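Local atomic coordinates of HD-GYP domain-containing protein (Bdellovibrio bacteriovorus, PDB entry 3TM8), a protein that binds a pair of iron ions in an unconventional HD-GYP domain and probably belongs to the cyclic-di-GMP phosphodiesterase class of signalling enzymes. Residues Q113-Q117 / T166-V172; C136-G141 / Q194-L198; K68-L72 / N162-T166; I105-D110 / A156-I160. One frame throughout, in Å; residues are numbered along the deposited sequence.

Interaction 1: Q113-Q117 / T166-V172; sequences QGSQQ and TISHHGV. With FE (Fe (III) ion), chain D.
Val172 presses its two methyl groups onto helix 105-125 where helix 167-185 crosses it, and this is the close-packed half of the contact. Its CG2 lies 3.6 Å from Gln117 N and also meets CB of Gln116, while CG1 rests against CG of Gln113. Gln117, extended beyond CG, passes Ser168 with its CG 3.1 Å from Ser168 OG. Gln116 lends only the root of its side chain, since its amide turns off to Tyr97; Tyr143 and Leu201 close around Val172 from the neighbouring helices. The short segment axes approach to 8.9 Å at an angle of 120°.

The other half is polar and watered. Gln113 is bent at chi2 (-78°), a turn that places NE2 3.3 Å above the plane of the His169 ring, over its centre, with amide and ring planes 46° apart. Arg32 holds the OE1 of that amide, and the ring is fixed in turn by a hydrogen bond from its NE2 to Ile160 O. The bond from Gln117 NE2 to Ser168 OG is weak, at 3.2 Å. Waters bridge further pairs: one joins Gln117 NE2 to Thr166 OG1, another Gln117 OE1 to His169 ND1, and a third, bound to Gln113 NE2, weakly reaches His169 O. Thr166 caps the helix through a weak bond from His169 N to its OG1.

On the far side of the same helical turn, His170 NE2 binds an iron ion at 2.1 Å, a metal centre of the HD type, with His203-Asp204 as the HD pair and Asn285 as the fourth protein ligand.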
loop_
_atom_site.group_PDB
_atom_site.type_symbol
_atom_site.label_atom_id
_atom_site.label_comp_id
_atom_site.label_asym_id
_atom_site.label_seq_id
_atom_site.Cartn_x
_atom_site.Cartn_y
_atom_site.Cartn_z
ATOM N N GLN A 113 0.757 1.258 -9.143
ATOM C CA GLN A 113 0.319 1.519 -7.771
ATOM C C GLN A 113 -0.988 0.787 -7.483
ATOM O O GLN A 113 -1.152 0.157 -6.434
ATOM C CB GLN A 113 0.163 3.027 -7.536
ATOM C CG GLN A 113 -0.096 3.457 -6.084
ATOM C CD GLN A 113 -1.517 3.258 -5.626
ATOM O OE1 GLN A 113 -2.452 3.200 -6.422
ATOM N NE2 GLN A 113 -1.694 3.183 -4.317
ATOM N N GLY A 114 -1.915 0.845 -8.434
ATOM C CA GLY A 114 -3.216 0.232 -8.219
ATOM C C GLY A 114 -3.157 -1.285 -8.247
ATOM O O GLY A 114 -3.913 -1.977 -7.552
ATOM N N SER A 115 -2.266 -1.818 -9.075
ATOM C CA SER A 115 -2.066 -3.257 -9.134
ATOM C C SER A 115 -1.459 -3.781 -7.826
ATOM O O SER A 115 -1.898 -4.809 -7.310
ATOM C CB SER A 115 -1.176 -3.618 -10.330
ATOM O OG SER A 115 -1.007 -5.014 -10.413
ATOM N N GLN A 116 -0.455 -3.080 -7.296
ATOM C CA GLN A 116 0.108 -3.451 -6.000
ATOM C C GLN A 116 -0.973 -3.440 -4.925
ATOM O O GLN A 116 -1.051 -4.347 -4.095
ATOM C CB GLN A 116 1.239 -2.503 -5.597
ATOM C CG GLN A 116 2.467 -2.543 -6.497
ATOM C CD GLN A 116 3.224 -3.857 -6.424
ATOM O OE1 GLN A 116 3.498 -4.378 -5.339
ATOM N NE2 GLN A 116 3.558 -4.409 -7.587
ATOM N N GLN A 117 -1.830 -2.419 -4.956
ATOM C CA GLN A 117 -2.891 -2.323 -3.969
ATOM C C GLN A 117 -3.837 -3.507 -4.105
ATOM O O GLN A 117 -4.252 -4.105 -3.114
ATOM C CB GLN A 117 -3.643 -1.011 -4.146
ATOM C CG GLN A 117 -4.675 -0.739 -3.084
ATOM C CD GLN A 117 -5.367 0.587 -3.285
ATOM O OE1 GLN A 117 -4.833 1.494 -3.927
ATOM N NE2 GLN A 117 -6.578 0.696 -2.764
ATOM N N THR A 166 -7.101 4.400 2.813
ATOM C CA THR A 166 -7.185 2.949 2.953
ATOM C C THR A 166 -5.841 2.326 3.323
ATOM O O THR A 166 -4.768 2.865 3.009
ATOM C CB THR A 166 -7.684 2.275 1.669
ATOM O OG1 THR A 166 -6.747 2.512 0.609
ATOM C CG2 THR A 166 -9.049 2.825 1.281
ATOM N N ILE A 167 -5.904 1.170 3.978
ATOM C CA ILE A 167 -4.694 0.505 4.439
ATOM C C ILE A 167 -3.919 -0.154 3.298
ATOM O O ILE A 167 -2.707 -0.320 3.389
ATOM C CB ILE A 167 -4.962 -0.510 5.579
ATOM C CG1 ILE A 167 -5.907 -1.623 5.131
ATOM C CG2 ILE A 167 -5.492 0.205 6.821
ATOM C CD1 ILE A 167 -6.115 -2.692 6.180
ATOM N N SER A 168 -4.605 -0.527 2.222
ATOM C CA SER A 168 -3.904 -1.108 1.089
ATOM C C SER A 168 -3.136 -0.035 0.312
ATOM O O SER A 168 -1.980 -0.238 -0.054
ATOM C CB SER A 168 -4.847 -1.895 0.195
ATOM O OG SER A 168 -5.917 -1.078 -0.210
ATOM N N HIS A 169 -3.758 1.117 0.076
ATOM C CA HIS A 169 -3.035 2.215 -0.569
ATOM C C HIS A 169 -1.844 2.640 0.318
ATOM O O HIS A 169 -0.717 2.828 -0.153
ATOM C CB HIS A 169 -4.000 3.367 -0.850
ATOM C CG HIS A 169 -3.409 4.515 -1.609
ATOM N ND1 HIS A 169 -4.083 5.132 -2.642
ATOM C CD2 HIS A 169 -2.248 5.192 -1.461
ATOM C CE1 HIS A 169 -3.355 6.130 -3.108
ATOM N NE2 HIS A 169 -2.231 6.183 -2.414
ATOM N N HIS A 170 -2.102 2.759 1.615
ATOM C CA HIS A 170 -1.075 3.120 2.589
ATOM C C HIS A 170 0.073 2.095 2.584
ATOM O O HIS A 170 1.247 2.461 2.665
ATOM C CB HIS A 170 -1.760 3.276 3.956
ATOM C CG HIS A 170 -0.850 3.238 5.147
ATOM N ND1 HIS A 170 0.034 4.250 5.468
ATOM C CD2 HIS A 170 -0.750 2.327 6.145
ATOM C CE1 HIS A 170 0.644 3.952 6.603
ATOM N NE2 HIS A 170 0.190 2.791 7.034
ATOM N N GLY A 171 -0.249 0.810 2.426
ATOM C CA GLY A 171 0.786 -0.204 2.303
ATOM C C GLY A 171 1.658 0.032 1.079
ATOM O O GLY A 171 2.889 -0.094 1.141
ATOM N N VAL A 172 1.047 0.373 -0.050
ATOM C CA VAL A 172 1.858 0.659 -1.231
ATOM C C VAL A 172 2.776 1.866 -0.985
ATOM O O VAL A 172 3.966 1.841 -1.308
ATOM C CB VAL A 172 1.001 0.878 -2.500
ATOM C CG1 VAL A 172 1.909 1.119 -3.699
ATOM C CG2 VAL A 172 0.078 -0.326 -2.753
HETATM FE FE FE D . 0.678 1.745 8.826
HETATM O O HOH W 1 0.700 4.307 -2.990
HETATM O O HOH W 2 -7.963 3.339 -1.781
HETATM O O HOH W 3 -6.193 4.062 -4.106
HETATM O O HOH W 4 1.437 0.897 10.437
#

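Interaction 2: C136-G141 / Q194-L198; sequences CKDAAG and QLLTL
Gln194 and Lys137 make the polar link between two steeply crossed helices, 130-149 and 190-202, the latter part of the helical HD domain, which supplies metal ligands just beyond it. The segment axes come within 8.5 Å at 115°. The extended Gln194 side chain, with CG anti to the backbone N (chi1 177°), carries NE2 to Lys137 O, 3.0 Å away. Its N-H is fairly straight at 157° but approaches from above the carbonyl plane. The Lys137 and Gln194 side chains cross at about a right angle, with Lys137 CG 3.6 Å from Gln194 NE2.

Beside the polar link lies an apolar layer. Leu198 divides its branches between two neighbours: CD1 meets Cys136 SG at 3.5 Å, and CD2 packs against CB (3.7 Å) and CG of Lys137. Ala140 offers just a methyl group, which touches Thr197 CG2 at 3.9 Å. Gly141, without a side chain, brings its CA within 5.0 Å of Gln194 CA.

Further out, Lys137 stays extended past Leu195, with CE against CD2; its root packs on Leu198 and its tip, NZ, forms a salt bridge with Asp247. Thr197 turns its hydroxyl back to Thr193 O within its own helix, leaving CG2 to face Ala140. Cys136 also packs on Asn119 and Val123 of helix 105-125. The carbonyl oxygen that receives Gln194 already serves its own helix: Gly141 N bonds to Lys137 O at 3.2 Å, from the opposite face of its plane.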
loop_
_atom_site.group_PDB
_atom_site.type_symbol
_atom_site.label_atom_id
_atom_site.label_comp_id
_atom_site.label_asym_id
_atom_site.label_seq_id
_atom_site.Cartn_x
_atom_site.Cartn_y
_atom_site.Cartn_z
ATOM N N CYS A 136 1.524 -11.876 -5.121
ATOM C CA CYS A 136 1.833 -10.603 -4.482
ATOM C C CYS A 136 3.344 -10.460 -4.287
ATOM O O CYS A 136 3.918 -9.390 -4.526
ATOM C CB CYS A 136 1.104 -10.504 -3.135
ATOM S SG CYS A 136 1.215 -8.921 -2.306
ATOM N N LYS A 137 3.979 -11.544 -3.841
ATOM C CA LYS A 137 5.425 -11.558 -3.620
ATOM C C LYS A 137 6.193 -11.322 -4.922
ATOM O O LYS A 137 7.105 -10.500 -4.985
ATOM C CB LYS A 137 5.843 -12.892 -3.003
ATOM C CG LYS A 137 7.331 -13.031 -2.750
ATOM C CD LYS A 137 7.602 -14.243 -1.868
ATOM C CE LYS A 137 9.082 -14.507 -1.708
ATOM N NZ LYS A 137 9.285 -15.660 -0.789
ATOM N N ASP A 138 5.819 -12.042 -5.973
ATOM C CA ASP A 138 6.462 -11.856 -7.264
ATOM C C ASP A 138 6.284 -10.425 -7.753
ATOM O O ASP A 138 7.232 -9.801 -8.238
ATOM C CB ASP A 138 5.914 -12.842 -8.291
ATOM C CG ASP A 138 6.436 -12.574 -9.682
ATOM O OD1 ASP A 138 7.559 -13.021 -9.981
ATOM O OD2 ASP A 138 5.729 -11.913 -10.473
ATOM N N ALA A 139 5.070 -9.896 -7.603
ATOM C CA ALA A 139 4.790 -8.541 -8.038
ATOM C C ALA A 139 5.544 -7.507 -7.210
ATOM O O ALA A 139 5.875 -6.442 -7.719
ATOM C CB ALA A 139 3.296 -8.269 -8.003
ATOM N N ALA A 140 5.828 -7.815 -5.943
ATOM C CA ALA A 140 6.624 -6.910 -5.106
ATOM C C ALA A 140 8.045 -6.791 -5.668
ATOM O O ALA A 140 8.635 -5.708 -5.645
ATOM C CB ALA A 140 6.673 -7.399 -3.673
ATOM N N GLY A 141 8.589 -7.904 -6.167
ATOM C CA GLY A 141 9.866 -7.884 -6.856
ATOM C C GLY A 141 9.815 -7.028 -8.107
ATOM O O GLY A 141 10.726 -6.253 -8.385
ATOM N N GLN A 194 12.900 -7.436 -1.836
ATOM C CA GLN A 194 11.609 -8.021 -2.186
ATOM C C GLN A 194 10.765 -8.253 -0.928
ATOM O O GLN A 194 9.588 -7.912 -0.889
ATOM C CB GLN A 194 11.792 -9.336 -2.933
ATOM C CG GLN A 194 10.488 -10.036 -3.259
ATOM C CD GLN A 194 10.738 -11.304 -4.035
ATOM O OE1 GLN A 194 11.750 -11.979 -3.820
ATOM N NE2 GLN A 194 9.854 -11.618 -4.965
ATOM N N LEU A 195 11.365 -8.845 0.098
ATOM C CA LEU A 195 10.630 -9.162 1.319
ATOM C C LEU A 195 10.269 -7.914 2.128
ATOM O O LEU A 195 9.203 -7.862 2.737
ATOM C CB LEU A 195 11.400 -10.170 2.175
ATOM C CG LEU A 195 11.552 -11.550 1.522
ATOM C CD1 LEU A 195 12.295 -12.499 2.446
ATOM C CD2 LEU A 195 10.184 -12.123 1.125
ATOM N N LEU A 196 11.145 -6.913 2.110
ATOM C CA LEU A 196 10.873 -5.612 2.709
ATOM C C LEU A 196 9.641 -4.989 2.061
ATOM O O LEU A 196 8.744 -4.492 2.743
ATOM C CB LEU A 196 12.086 -4.693 2.532
ATOM C CG LEU A 196 11.898 -3.209 2.855
ATOM C CD1 LEU A 196 11.621 -3.012 4.335
ATOM C CD2 LEU A 196 13.111 -2.398 2.411
ATOM N N THR A 197 9.612 -5.024 0.732
ATOM C CA THR A 197 8.518 -4.441 -0.029
ATOM C C THR A 197 7.212 -5.180 0.258
ATOM O O THR A 197 6.164 -4.564 0.507
ATOM C CB THR A 197 8.843 -4.463 -1.530
ATOM O OG1 THR A 197 10.028 -3.687 -1.748
ATOM C CG2 THR A 197 7.696 -3.894 -2.359
ATOM N N LEU A 198 7.276 -6.508 0.235
ATOM C CA LEU A 198 6.102 -7.324 0.519
ATOM C C LEU A 198 5.568 -7.091 1.936
ATOM O O LEU A 198 4.356 -6.928 2.146
ATOM C CB LEU A 198 6.426 -8.801 0.294
ATOM C CG LEU A 198 5.301 -9.804 0.524
ATOM C CD1 LEU A 198 4.084 -9.491 -0.354
ATOM C CD2 LEU A 198 5.822 -11.223 0.275
#

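Interaction 3: K68-L72 / N162-T166; sequences KDKKL and NTDKT
Asp69 and Lys71 bring their backbones up to a type I beta turn, Asn162 to Lys165, with neither segment in a regular helix or strand. The CA atoms of Asp69 and Thr163 are 5.4 Å apart, and those of Lys71 and Asp164 lie marginally closer, at 5.3 Å. Both Asp69 and Lys71 have positive phi values, 65° and 53°, and the winding path they give the chain presents their amide N-H groups to side chains of the turn.

Asp69 N donates to Thr163 OG1 at 3.1 Å. Two residues on, Lys71 N donates to Asp164 OD1 at 2.9 Å, meeting that oxygen from above the carboxylate plane. The other oxygen of Asp164 takes water: one molecule accepts from Lys70 N and Leu72 N while donating to OD2, and a second donates to both OD2 and Leu72 O. The carboxylate of Asp164 thus gathers backbone polar groups from three consecutive residues, directly or through water.

In the fold, this surface contact ties the loop between strands 48-53 and 74-78 to the loop leading into helix 167-185, which supplies the metal ligand His170. Asn162 braces the latter loop from within: its OD1 accepts from Thr166 N while its ND2 donates to Thr166 O at 3.1 Å, the second bond lying in the carbonyl plane on a lone pair.

Asp69 OD1 also comes within 3.2 Å of Thr163 CB. The Lys68 chain bends at chi3 and chi4 and crosses Thr163, its NZ 3.8 Å from CG2. The same NZ forms a long, weak salt bridge with Asp69 OD2.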
loop_
_atom_site.group_PDB
_atom_site.type_symbol
_atom_site.label_atom_id
_atom_site.label_comp_id
_atom_site.label_asym_id
_atom_site.label_seq_id
_atom_site.Cartn_x
_atom_site.Cartn_y
_atom_site.Cartn_z
ATOM N N LYS A 68 -11.958 8.736 -7.410
ATOM C CA LYS A 68 -11.315 9.254 -6.201
ATOM C C LYS A 68 -12.301 9.934 -5.254
ATOM O O LYS A 68 -13.326 10.458 -5.683
ATOM C CB LYS A 68 -10.208 10.243 -6.585
ATOM C CG LYS A 68 -8.994 9.587 -7.235
ATOM C CD LYS A 68 -8.025 10.602 -7.824
ATOM C CE LYS A 68 -7.402 11.488 -6.758
ATOM N NZ LYS A 68 -8.234 12.681 -6.440
ATOM N N ASP A 69 -11.974 9.932 -3.965
ATOM C CA ASP A 69 -12.748 10.656 -2.952
ATOM C C ASP A 69 -14.163 10.115 -2.765
ATOM O O ASP A 69 -15.035 10.820 -2.255
ATOM C CB ASP A 69 -12.831 12.152 -3.287
ATOM C CG ASP A 69 -11.482 12.799 -3.387
ATOM O OD1 ASP A 69 -10.833 12.972 -2.333
ATOM O OD2 ASP A 69 -11.072 13.139 -4.516
ATOM N N LYS A 70 -14.377 8.864 -3.156
ATOM C CA LYS A 70 -15.714 8.280 -3.145
ATOM C C LYS A 70 -15.765 7.000 -2.313
ATOM O O LYS A 70 -16.764 6.292 -2.321
ATOM C CB LYS A 70 -16.153 8.016 -4.585
ATOM C CG LYS A 70 -16.355 9.313 -5.395
ATOM C CD LYS A 70 -16.120 9.082 -6.877
ATOM C CE LYS A 70 -16.258 10.348 -7.706
ATOM N NZ LYS A 70 -15.453 11.510 -7.233
ATOM N N LYS A 71 -14.683 6.720 -1.585
ATOM C CA LYS A 71 -14.579 5.519 -0.754
ATOM C C LYS A 71 -14.881 4.241 -1.535
ATOM O O LYS A 71 -15.426 3.279 -0.993
ATOM C CB LYS A 71 -15.483 5.622 0.483
ATOM C CG LYS A 71 -15.192 6.818 1.374
ATOM C CD LYS A 71 -16.279 6.994 2.425
ATOM C CE LYS A 71 -16.198 8.359 3.096
ATOM N NZ LYS A 71 -17.274 8.551 4.113
ATOM N N LEU A 72 -14.510 4.228 -2.812
ATOM C CA LEU A 72 -14.744 3.069 -3.656
ATOM C C LEU A 72 -13.711 1.991 -3.352
ATOM O O LEU A 72 -12.504 2.248 -3.319
ATOM C CB LEU A 72 -14.691 3.459 -5.128
ATOM C CG LEU A 72 -15.872 4.309 -5.590
ATOM C CD1 LEU A 72 -15.560 4.931 -6.945
ATOM C CD2 LEU A 72 -17.151 3.475 -5.642
ATOM N N ASN A 162 -3.692 9.263 -1.212
ATOM C CA ASN A 162 -4.557 8.269 -0.591
ATOM C C ASN A 162 -5.821 8.957 -0.069
ATOM O O ASN A 162 -6.001 9.123 1.138
ATOM C CB ASN A 162 -3.786 7.566 0.534
ATOM C CG ASN A 162 -4.509 6.347 1.086
ATOM O OD1 ASN A 162 -5.660 6.063 0.732
ATOM N ND2 ASN A 162 -3.840 5.621 1.975
ATOM N N THR A 163 -6.689 9.357 -0.996
ATOM C CA THR A 163 -7.852 10.184 -0.669
ATOM C C THR A 163 -8.832 9.511 0.293
ATOM O O THR A 163 -9.457 10.170 1.130
ATOM C CB THR A 163 -8.604 10.662 -1.953
ATOM O OG1 THR A 163 -9.265 9.555 -2.591
ATOM C CG2 THR A 163 -7.639 11.313 -2.930
ATOM N N ASP A 164 -8.957 8.198 0.177
ATOM C CA ASP A 164 -9.918 7.436 0.970
ATOM C C ASP A 164 -9.275 6.843 2.227
ATOM O O ASP A 164 -9.938 6.167 3.007
ATOM C CB ASP A 164 -10.546 6.326 0.123
ATOM C CG ASP A 164 -11.364 6.862 -1.039
ATOM O OD1 ASP A 164 -12.100 7.860 -0.865
ATOM O OD2 ASP A 164 -11.279 6.268 -2.129
ATOM N N LYS A 165 -7.981 7.097 2.407
ATOM C CA LYS A 165 -7.253 6.700 3.616
ATOM C C LYS A 165 -7.288 5.191 3.865
ATOM O O LYS A 165 -7.468 4.750 5.001
ATOM C CB LYS A 165 -7.800 7.440 4.841
ATOM C CG LYS A 165 -8.011 8.922 4.627
ATOM C CD LYS A 165 -6.696 9.640 4.395
ATOM C CE LYS A 165 -6.944 11.132 4.161
ATOM N NZ LYS A 165 -5.683 11.913 4.092
ATOM N N THR A 166 -7.101 4.400 2.813
ATOM C CA THR A 166 -7.185 2.949 2.953
ATOM C C THR A 166 -5.841 2.326 3.323
ATOM O O THR A 166 -4.768 2.865 3.009
ATOM C CB THR A 166 -7.684 2.275 1.669
ATOM O OG1 THR A 166 -6.747 2.512 0.609
ATOM C CG2 THR A 166 -9.049 2.825 1.281
HETATM O O HOH W 5 -12.964 6.570 -4.193
HETATM O O HOH W 6 -10.810 3.684 -1.733
#

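Interaction 4: I105-D110 / A156-I160; sequences IQTRAD and AVMNI
Gln106 leaves its helix with CG opposite the backbone N (chi1 -172°) and then folds at chi2 (64°), a bend that lays its amide across the backbone of segment 156-160 and within reach of Ala156, Asn159 and Asp110. All three bonds of the amide are nearly straight. OE1 accepts from Asn159 ND2 at 3.0 Å, the two amide planes being 43° apart. NE2 spends one N-H on Ala156 O, also at 3.0 Å, and the other on Asp110 OD1, one turn along its own helix. Gripped at both ends, the amide is fixed in rotation, and these partners identify which end is oxygen and which is nitrogen. Ala156 O is shared: Gln106 NE2 and Asn159 N reach it from opposite faces of its plane.

Beside the amide the segments meet through small side chains. Ala109 CB abuts Ala156 CB at 3.5 Å and Val157 CG2 at 3.9 Å, while CG1 of Ile105 lies against Ala156 CB. Ile160 slides past Gln106 in the opposite direction and sets CD1 against Ala109 O and, at 3.6 Å, Asp110 OD1, placing a methyl group beside the carboxylate that holds Gln106.

Tyr143 backs Val157 from helix 130-149. Small alanine side chains let helix 105-125 pack closely on segment 156-160, with the Gln106 amide bonded across the contact, just before helix 167-185, which carries the iron ligand His170 of the HD domain.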
loop_
_atom_site.group_PDB
_atom_site.type_symbol
_atom_site.label_atom_id
_atom_site.label_comp_id
_atom_site.label_asym_id
_atom_site.label_seq_id
_atom_site.Cartn_x
_atom_site.Cartn_y
_atom_site.Cartn_z
ATOM N N ILE A 105 5.199 8.325 -17.482
ATOM C CA ILE A 105 5.508 7.679 -16.212
ATOM C C ILE A 105 4.339 7.760 -15.227
ATOM O O ILE A 105 4.122 6.839 -14.449
ATOM C CB ILE A 105 6.822 8.237 -15.586
ATOM C CG1 ILE A 105 7.281 7.365 -14.411
ATOM C CG2 ILE A 105 6.651 9.698 -15.167
ATOM C CD1 ILE A 105 7.658 5.945 -14.794
ATOM N N GLN A 106 3.574 8.844 -15.268
ATOM C CA GLN A 106 2.443 8.951 -14.349
ATOM C C GLN A 106 1.393 7.883 -14.635
ATOM O O GLN A 106 0.802 7.315 -13.711
ATOM C CB GLN A 106 1.791 10.339 -14.368
ATOM C CG GLN A 106 0.747 10.508 -13.262
ATOM C CD GLN A 106 1.383 10.432 -11.888
ATOM O OE1 GLN A 106 2.233 11.254 -11.554
ATOM N NE2 GLN A 106 1.015 9.419 -11.106
ATOM N N THR A 107 1.161 7.607 -15.914
ATOM C CA THR A 107 0.196 6.589 -16.279
ATOM C C THR A 107 0.692 5.204 -15.882
ATOM O O THR A 107 -0.066 4.388 -15.365
ATOM C CB THR A 107 -0.158 6.667 -17.774
ATOM O OG1 THR A 107 -0.681 7.971 -18.047
ATOM C CG2 THR A 107 -1.199 5.629 -18.138
ATOM N N ARG A 108 1.977 4.943 -16.107
ATOM C CA ARG A 108 2.565 3.681 -15.671
ATOM C C ARG A 108 2.435 3.522 -14.152
ATOM O O ARG A 108 2.043 2.459 -13.664
ATOM C CB ARG A 108 4.034 3.606 -16.081
ATOM C CG ARG A 108 4.255 3.686 -17.590
ATOM C CD ARG A 108 5.728 3.558 -17.954
ATOM N NE ARG A 108 6.261 2.307 -17.443
ATOM C CZ ARG A 108 7.548 2.077 -17.197
ATOM N NH1 ARG A 108 8.456 3.012 -17.440
ATOM N NH2 ARG A 108 7.919 0.902 -16.704
ATOM N N ALA A 109 2.757 4.582 -13.412
ATOM C CA ALA A 109 2.655 4.574 -11.957
ATOM C C ALA A 109 1.213 4.399 -11.493
ATOM O O ALA A 109 0.959 3.664 -10.545
ATOM C CB ALA A 109 3.252 5.835 -11.380
ATOM N N ASP A 110 0.267 5.067 -12.154
ATOM C CA ASP A 110 -1.155 4.901 -11.813
ATOM C C ASP A 110 -1.532 3.423 -11.877
ATOM O O ASP A 110 -2.163 2.881 -10.970
ATOM C CB ASP A 110 -2.063 5.665 -12.779
ATOM C CG ASP A 110 -2.102 7.168 -12.526
ATOM O OD1 ASP A 110 -1.479 7.659 -11.558
ATOM O OD2 ASP A 110 -2.791 7.864 -13.312
ATOM N N ALA A 156 6.233 9.798 -9.200
ATOM C CA ALA A 156 4.918 9.582 -9.795
ATOM C C ALA A 156 3.986 8.829 -8.849
ATOM O O ALA A 156 2.809 9.168 -8.728
ATOM C CB ALA A 156 5.054 8.838 -11.111
ATOM N N VAL A 157 4.502 7.806 -8.178
ATOM C CA VAL A 157 3.681 7.065 -7.228
ATOM C C VAL A 157 3.271 7.964 -6.064
ATOM O O VAL A 157 2.123 7.932 -5.617
ATOM C CB VAL A 157 4.384 5.782 -6.729
ATOM C CG1 VAL A 157 3.623 5.180 -5.551
ATOM C CG2 VAL A 157 4.505 4.774 -7.883
ATOM N N MET A 158 4.201 8.793 -5.600
ATOM C CA MET A 158 3.912 9.683 -4.481
ATOM C C MET A 158 2.919 10.793 -4.851
ATOM O O MET A 158 2.399 11.469 -3.973
ATOM C CB MET A 158 5.205 10.241 -3.872
ATOM C CG MET A 158 6.092 9.169 -3.228
ATOM S SD MET A 158 5.324 8.242 -1.865
ATOM C CE MET A 158 5.138 9.517 -0.625
ATOM N N ASN A 159 2.652 10.964 -6.144
ATOM C CA ASN A 159 1.620 11.890 -6.615
ATOM C C ASN A 159 0.209 11.343 -6.458
ATOM O O ASN A 159 -0.770 12.079 -6.601
ATOM C CB ASN A 159 1.815 12.211 -8.098
ATOM C CG ASN A 159 2.910 13.214 -8.346
ATOM O OD1 ASN A 159 3.236 14.030 -7.485
ATOM N ND2 ASN A 159 3.483 13.165 -9.546
ATOM N N ILE A 160 0.099 10.046 -6.193
ATOM C CA ILE A 160 -1.206 9.411 -6.118
ATOM C C ILE A 160 -1.702 9.454 -4.674
ATOM O O ILE A 160 -1.385 8.583 -3.866
ATOM C CB ILE A 160 -1.158 7.957 -6.637
ATOM C CG1 ILE A 160 -0.446 7.890 -7.998
ATOM C CG2 ILE A 160 -2.565 7.370 -6.731
ATOM C CD1 ILE A 160 -0.155 6.477 -8.467
#

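The four contacts interlock along the chain: the segments of interactions 1, 2 and 4 alternate pairwise, as do those of 3 with 1 and 2, while interaction 4 is nested within the loop closed by interaction 3. Interactions 1 and 4 use successive parts of helix 105-125, their centres 13 Å apart, and are joined through His169 and Ile160. Interaction 2 touches interaction 1 where Gln116 NE2 meets Ala139 O. Interaction 3 shares Thr166 with interaction 1 but lies about 24 Å from interaction 2, centre to centre. Together they attach the N-terminal part of the chain to the helices of the iron-binding HD domain.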